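Local coordinates for insecticyanin A form (Manduca sexta, PDB 1Z24), which binds the bile pigment biliverdin IX gamma as its chromophore and, together with lipoprotein-bound carotenes, gives hornworms their green camouflage, at residues K111-N116 / K146-N151; N151-F156 / I160-F165. All coordinates share one frame; numbering follows the deposited sequence.

Contact 1 (K111-N116 / K146-N151); sequences KNYAIN and KEVVDN
Tyr-113 meets Val-148 and Val-149 where the helix of the lipocalin fold lies against the outside of its beta-barrel. Strand 113-116 and helix 146-151 run in nearly the same direction, their axes 24° apart and 9.7 Å from each other at closest approach, and side-chain packing, mostly apolar, joins them. Tyr-113 carries most of the strand's share. Its CB, pointing at the helix, rests 3.7 Å from CG2 of Val-149, and the same methyl also lies 3.7 Å from Tyr-113 CG and a little farther from CD1. With CG set between the backbone N and the carbonyl carbon (chi1 78°), the ring then runs past Val-149 in the opposite direction to that side chain. At its far half the ring reaches Val-148: CE2 approaches CG1 to 3.7 Å, with CZ next nearest, and the two side chains cross at about a right angle. Both methyls come to the ring obliquely. Beyond CZ, the hydroxyl extends toward Val-152, one turn farther along the helix. Ile-115, two residues on, takes a lesser part, its CD1 lying near the carbonyl oxygen of Val-149. The opposite surface of the strand serves the barrel interior, where Asn-116 touches the biliverdin and its OD1 is bonded to Tyr-88. Two polar pairs on the helix lie away from the strand. Lys-146 NZ forms a salt bridge with Asp-150, whose OD1 uses its syn lone pair. Glu-147 O accepts from both Asn-151 N and Asn-151 ND2, which arrive from opposite faces of its carbonyl plane, the ND2 bond measuring 3.0 Å with an N-H...O angle of 166°.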
loop_
_atom_site.group_PDB
_atom_site.type_symbol
_atom_site.label_atom_id
_atom_site.label_comp_id
_atom_site.label_asym_id
_atom_site.label_seq_id
_atom_site.Cartn_x
_atom_site.Cartn_y
_atom_site.Cartn_z
ATOM N N LYS A 111 -3.132 -13.645 -25.285
ATOM C CA LYS A 111 -2.478 -14.647 -26.122
ATOM C C LYS A 111 -1.145 -15.094 -25.592
ATOM O O LYS A 111 -0.703 -16.168 -25.950
ATOM C CB LYS A 111 -2.022 -14.072 -27.439
ATOM C CG LYS A 111 -3.113 -13.281 -28.043
ATOM C CD LYS A 111 -4.094 -14.201 -28.744
ATOM C CE LYS A 111 -5.101 -13.442 -29.605
ATOM N NZ LYS A 111 -6.380 -13.132 -28.917
ATOM N N ASN A 112 -0.456 -14.301 -24.778
ATOM C CA ASN A 112 0.851 -14.806 -24.349
ATOM C C ASN A 112 1.189 -14.789 -22.864
ATOM O O ASN A 112 1.894 -15.669 -22.395
ATOM C CB ASN A 112 1.916 -13.804 -24.831
ATOM C CG ASN A 112 1.793 -13.681 -26.292
ATOM O OD1 ASN A 112 1.950 -14.651 -26.994
ATOM N ND2 ASN A 112 1.412 -12.529 -26.745
ATOM N N TYR A 113 0.756 -13.767 -22.135
ATOM C CA TYR A 113 1.103 -13.713 -20.724
ATOM C C TYR A 113 -0.025 -13.140 -19.890
ATOM O O TYR A 113 -0.943 -12.444 -20.381
ATOM C CB TYR A 113 2.368 -12.788 -20.518
ATOM C CG TYR A 113 1.955 -11.326 -20.569
ATOM C CD1 TYR A 113 1.544 -10.621 -19.425
ATOM C CD2 TYR A 113 1.943 -10.652 -21.794
ATOM C CE1 TYR A 113 1.085 -9.303 -19.513
ATOM C CE2 TYR A 113 1.511 -9.329 -21.909
ATOM C CZ TYR A 113 1.075 -8.667 -20.758
ATOM O OH TYR A 113 0.653 -7.390 -20.867
ATOM N N ALA A 114 0.097 -13.436 -18.611
ATOM C CA ALA A 114 -0.814 -12.947 -17.604
ATOM C C ALA A 114 -0.042 -12.754 -16.320
ATOM O O ALA A 114 0.852 -13.538 -16.015
ATOM C CB ALA A 114 -2.035 -13.816 -17.273
ATOM N N ILE A 115 -0.393 -11.707 -15.564
ATOM C CA ILE A 115 0.205 -11.421 -14.258
ATOM C C ILE A 115 -0.957 -11.468 -13.267
ATOM O O ILE A 115 -1.846 -10.590 -13.275
ATOM C CB ILE A 115 1.018 -10.142 -14.167
ATOM C CG1 ILE A 115 2.123 -10.183 -15.212
ATOM C CG2 ILE A 115 1.662 -9.993 -12.805
ATOM C CD1 ILE A 115 2.681 -8.776 -15.409
ATOM N N ASN A 116 -0.955 -12.533 -12.442
ATOM C CA ASN A 116 -1.986 -12.805 -11.424
ATOM C C ASN A 116 -1.482 -12.539 -10.023
ATOM O O ASN A 116 -0.288 -12.645 -9.762
ATOM C CB ASN A 116 -2.509 -14.254 -11.552
ATOM C CG ASN A 116 -3.484 -14.403 -12.705
ATOM O OD1 ASN A 116 -4.244 -15.351 -12.776
ATOM N ND2 ASN A 116 -3.460 -13.497 -13.574
ATOM N N LYS A 146 9.113 -11.483 -23.029
ATOM C CA LYS A 146 9.848 -11.349 -21.755
ATOM C C LYS A 146 10.018 -9.885 -21.451
ATOM O O LYS A 146 9.834 -9.430 -20.349
ATOM C CB LYS A 146 11.230 -11.926 -21.768
ATOM C CG LYS A 146 11.588 -12.260 -20.362
ATOM C CD LYS A 146 12.814 -11.556 -19.812
ATOM C CE LYS A 146 13.025 -11.912 -18.340
ATOM N NZ LYS A 146 13.788 -10.918 -17.560
ATOM N N GLU A 147 10.370 -9.132 -22.452
ATOM C CA GLU A 147 10.525 -7.720 -22.254
ATOM C C GLU A 147 9.174 -7.052 -21.924
ATOM O O GLU A 147 9.083 -6.099 -21.112
ATOM C CB GLU A 147 11.180 -7.092 -23.485
ATOM C CG GLU A 147 11.815 -5.702 -23.202
ATOM C CD GLU A 147 11.918 -4.745 -24.416
ATOM O OE1 GLU A 147 12.409 -3.589 -24.384
ATOM O OE2 GLU A 147 11.411 -5.268 -25.526
ATOM N N VAL A 148 8.145 -7.517 -22.581
ATOM C CA VAL A 148 6.853 -6.962 -22.321
ATOM C C VAL A 148 6.486 -7.156 -20.851
ATOM O O VAL A 148 6.182 -6.206 -20.118
ATOM C CB VAL A 148 5.829 -7.613 -23.204
ATOM C CG1 VAL A 148 4.459 -7.196 -22.643
ATOM C CG2 VAL A 148 5.980 -6.927 -24.593
ATOM N N VAL A 149 6.615 -8.390 -20.420
ATOM C CA VAL A 149 6.309 -8.744 -19.042
ATOM C C VAL A 149 7.117 -7.929 -18.040
ATOM O O VAL A 149 6.629 -7.398 -17.057
ATOM C CB VAL A 149 6.620 -10.256 -18.892
ATOM C CG1 VAL A 149 6.661 -10.683 -17.445
ATOM C CG2 VAL A 149 5.551 -11.069 -19.594
ATOM N N ASP A 150 8.384 -7.819 -18.300
ATOM C CA ASP A 150 9.184 -7.083 -17.378
ATOM C C ASP A 150 8.796 -5.637 -17.256
ATOM O O ASP A 150 8.952 -5.033 -16.205
ATOM C CB ASP A 150 10.614 -6.961 -17.886
ATOM C CG ASP A 150 11.486 -8.180 -17.799
ATOM O OD1 ASP A 150 12.497 -8.248 -18.512
ATOM O OD2 ASP A 150 11.060 -9.118 -16.933
ATOM N N ASN A 151 8.339 -5.055 -18.328
ATOM C CA ASN A 151 7.988 -3.650 -18.237
ATOM C C ASN A 151 6.656 -3.446 -17.551
ATOM O O ASN A 151 6.431 -2.458 -16.862
ATOM C CB ASN A 151 7.925 -3.098 -19.625
ATOM C CG ASN A 151 9.273 -2.522 -20.019
ATOM O OD1 ASN A 151 9.510 -1.317 -19.851
ATOM N ND2 ASN A 151 10.172 -3.372 -20.537
#

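Contact 2 (N151-F156 / I160-F165); sequences NVLKTF and IDASKF
Leu-153 of helix 144-154 reaches across to Ile-160 and Phe-165 of the chain that follows, and these apolar groups make up the packed side of the contact. The leucine divides its work between its two methyls. CD1 lies 4.0 Å from CE2 of Phe-165, coming obliquely to that ring, and 4.2 Å from CB of Ala-162; CD2 makes a longer approach, 4.5 Å, to CD1 of Ile-160. Phe-165 has CG anti to its carbonyl carbon (chi1 -80°), a setting that directs the ring back toward the leucine. Behind this cluster is the barrel wall: Ile-160 and Phe-165 both rest on Ala-132 of strand 127-136, and Ile-160 is buried. One polar bond joins the two segments, from Ile-160 N to Phe-156 O at 2.9 Å. It enters nearly along the C=O axis and ties together the two ends of the intervening turn. The Phe-156 ring itself leads away from this partner segment and packs on Leu-106; Thr-155 OG1 lies 3.6 Å above one of its faces, offset toward the rim, while bonded to Val-152 O in the carbonyl plane.

The outer side is looser and more polar. Exposed Ala-162, which offers the leucine just its CB, marks where the packing gives way to it, and the neighbouring Asp-161 points away from the helix. Asp-161 OD2 accepts from Ser-163 OG, at 2.6 Å, and from Ser-163 N, both arriving on the same face of the carboxylate plane; the bond from Ser-163 N to OD2 makes an Asx turn at the start of the short 3-10 segment 162-164. Together the segments form the connection of a lipocalin in which the chain leaves helix 144-154, which lies against the outside of the barrel, and returns to the short strand 166-167.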
loop_
_atom_site.group_PDB
_atom_site.type_symbol
_atom_site.label_atom_id
_atom_site.label_comp_id
_atom_site.label_asym_id
_atom_site.label_seq_id
_atom_site.Cartn_x
_atom_site.Cartn_y
_atom_site.Cartn_z
ATOM N N ASN A 151 8.339 -5.055 -18.328
ATOM C CA ASN A 151 7.988 -3.650 -18.237
ATOM C C ASN A 151 6.656 -3.446 -17.551
ATOM O O ASN A 151 6.431 -2.458 -16.862
ATOM C CB ASN A 151 7.925 -3.098 -19.625
ATOM C CG ASN A 151 9.273 -2.522 -20.019
ATOM O OD1 ASN A 151 9.510 -1.317 -19.851
ATOM N ND2 ASN A 151 10.172 -3.372 -20.537
ATOM N N VAL A 152 5.763 -4.396 -17.749
ATOM C CA VAL A 152 4.455 -4.308 -17.130
ATOM C C VAL A 152 4.616 -4.482 -15.606
ATOM O O VAL A 152 4.074 -3.685 -14.771
ATOM C CB VAL A 152 3.488 -5.327 -17.774
ATOM C CG1 VAL A 152 2.250 -5.517 -16.909
ATOM C CG2 VAL A 152 2.909 -4.812 -19.081
ATOM N N LEU A 153 5.358 -5.531 -15.275
ATOM C CA LEU A 153 5.631 -5.835 -13.889
ATOM C C LEU A 153 6.182 -4.633 -13.167
ATOM O O LEU A 153 5.783 -4.355 -12.076
ATOM C CB LEU A 153 6.783 -6.807 -13.721
ATOM C CG LEU A 153 6.291 -8.171 -13.426
ATOM C CD1 LEU A 153 7.560 -8.902 -13.167
ATOM C CD2 LEU A 153 5.395 -8.213 -12.191
ATOM N N LYS A 154 7.006 -3.920 -13.848
ATOM C CA LYS A 154 7.550 -2.739 -13.258
ATOM C C LYS A 154 6.468 -1.732 -12.796
ATOM O O LYS A 154 6.544 -1.104 -11.750
ATOM C CB LYS A 154 8.306 -2.101 -14.381
ATOM C CG LYS A 154 9.605 -1.513 -13.955
ATOM C CD LYS A 154 10.181 -0.516 -14.962
ATOM C CE LYS A 154 11.130 0.540 -14.372
ATOM N NZ LYS A 154 10.485 1.823 -13.976
ATOM N N THR A 155 5.379 -1.662 -13.526
ATOM C CA THR A 155 4.377 -0.739 -13.073
ATOM C C THR A 155 3.708 -1.223 -11.813
ATOM O O THR A 155 2.929 -0.535 -11.206
ATOM C CB THR A 155 3.381 -0.448 -14.129
ATOM O OG1 THR A 155 2.632 -1.635 -14.227
ATOM C CG2 THR A 155 4.234 -0.307 -15.389
ATOM N N PHE A 156 4.010 -2.422 -11.406
ATOM C CA PHE A 156 3.418 -2.973 -10.165
ATOM C C PHE A 156 4.454 -3.209 -9.057
ATOM O O PHE A 156 4.262 -3.975 -8.083
ATOM C CB PHE A 156 2.663 -4.293 -10.392
ATOM C CG PHE A 156 1.530 -4.136 -11.385
ATOM C CD1 PHE A 156 0.415 -3.397 -11.006
ATOM C CD2 PHE A 156 1.556 -4.699 -12.666
ATOM C CE1 PHE A 156 -0.666 -3.213 -11.861
ATOM C CE2 PHE A 156 0.470 -4.521 -13.532
ATOM C CZ PHE A 156 -0.638 -3.761 -13.140
ATOM N N ILE A 160 4.407 -5.881 -5.942
ATOM C CA ILE A 160 5.115 -7.129 -6.092
ATOM C C ILE A 160 6.590 -6.946 -6.154
ATOM O O ILE A 160 7.076 -6.204 -6.966
ATOM C CB ILE A 160 4.694 -7.823 -7.347
ATOM C CG1 ILE A 160 3.244 -8.222 -7.213
ATOM C CG2 ILE A 160 5.536 -9.065 -7.677
ATOM C CD1 ILE A 160 2.697 -8.464 -8.619
ATOM N N ASP A 161 7.297 -7.633 -5.296
ATOM C CA ASP A 161 8.713 -7.534 -5.314
ATOM C C ASP A 161 9.188 -8.643 -6.277
ATOM O O ASP A 161 9.286 -9.839 -5.941
ATOM C CB ASP A 161 9.192 -7.785 -3.924
ATOM C CG ASP A 161 10.734 -7.820 -3.831
ATOM O OD1 ASP A 161 11.277 -7.867 -2.780
ATOM O OD2 ASP A 161 11.452 -7.726 -4.928
ATOM N N ALA A 162 9.542 -8.175 -7.446
ATOM C CA ALA A 162 9.987 -9.027 -8.511
ATOM C C ALA A 162 11.152 -9.885 -8.210
ATOM O O ALA A 162 11.327 -10.975 -8.736
ATOM C CB ALA A 162 10.042 -8.338 -9.831
ATOM N N SER A 163 11.962 -9.384 -7.348
ATOM C CA SER A 163 13.129 -10.133 -6.994
ATOM C C SER A 163 12.778 -11.328 -6.166
ATOM O O SER A 163 13.624 -12.126 -5.835
ATOM C CB SER A 163 14.080 -9.244 -6.215
ATOM O OG SER A 163 13.658 -9.168 -4.891
ATOM N N LYS A 164 11.541 -11.466 -5.807
ATOM C CA LYS A 164 11.234 -12.619 -5.000
ATOM C C LYS A 164 10.625 -13.727 -5.848
ATOM O O LYS A 164 10.246 -14.732 -5.320
ATOM C CB LYS A 164 10.250 -12.173 -3.992
ATOM C CG LYS A 164 10.880 -11.195 -3.017
ATOM C CD LYS A 164 12.020 -11.867 -2.285
ATOM C CE LYS A 164 12.748 -10.975 -1.286
ATOM N NZ LYS A 164 12.066 -10.897 0.012
ATOM N N PHE A 165 10.504 -13.568 -7.164
ATOM C CA PHE A 165 9.922 -14.637 -7.985
ATOM C C PHE A 165 10.809 -15.877 -8.062
ATOM O O PHE A 165 12.024 -15.822 -8.047
ATOM C CB PHE A 165 9.589 -14.266 -9.411
ATOM C CG PHE A 165 8.301 -13.510 -9.578
ATOM C CD1 PHE A 165 7.081 -14.152 -9.417
ATOM C CD2 PHE A 165 8.307 -12.152 -9.894
ATOM C CE1 PHE A 165 5.888 -13.441 -9.553
ATOM C CE2 PHE A 165 7.144 -11.407 -10.032
ATOM C CZ PHE A 165 5.937 -12.078 -9.857
#

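How the contacts relate
Both contacts use helix 144-154 and share Asn-151, with centres 11 Å apart, but they differ in depth. Contact 1 is largely buried and joins the helix to a strand distant in sequence by side-chain packing alone. Contact 2 lies nearer the surface, links the helix to the chain that follows, and adds a backbone hydrogen bond to its apolar cluster. The two apolar patches are continuous: Ile-115 CD1 of contact 1 lies 3.6 Å from Val-152 CG1 of the 151-156 segment and 4.2 Å from Leu-153 CG. Successive turns of the helix thus cover the same outer side of the barrel, away from the pigment.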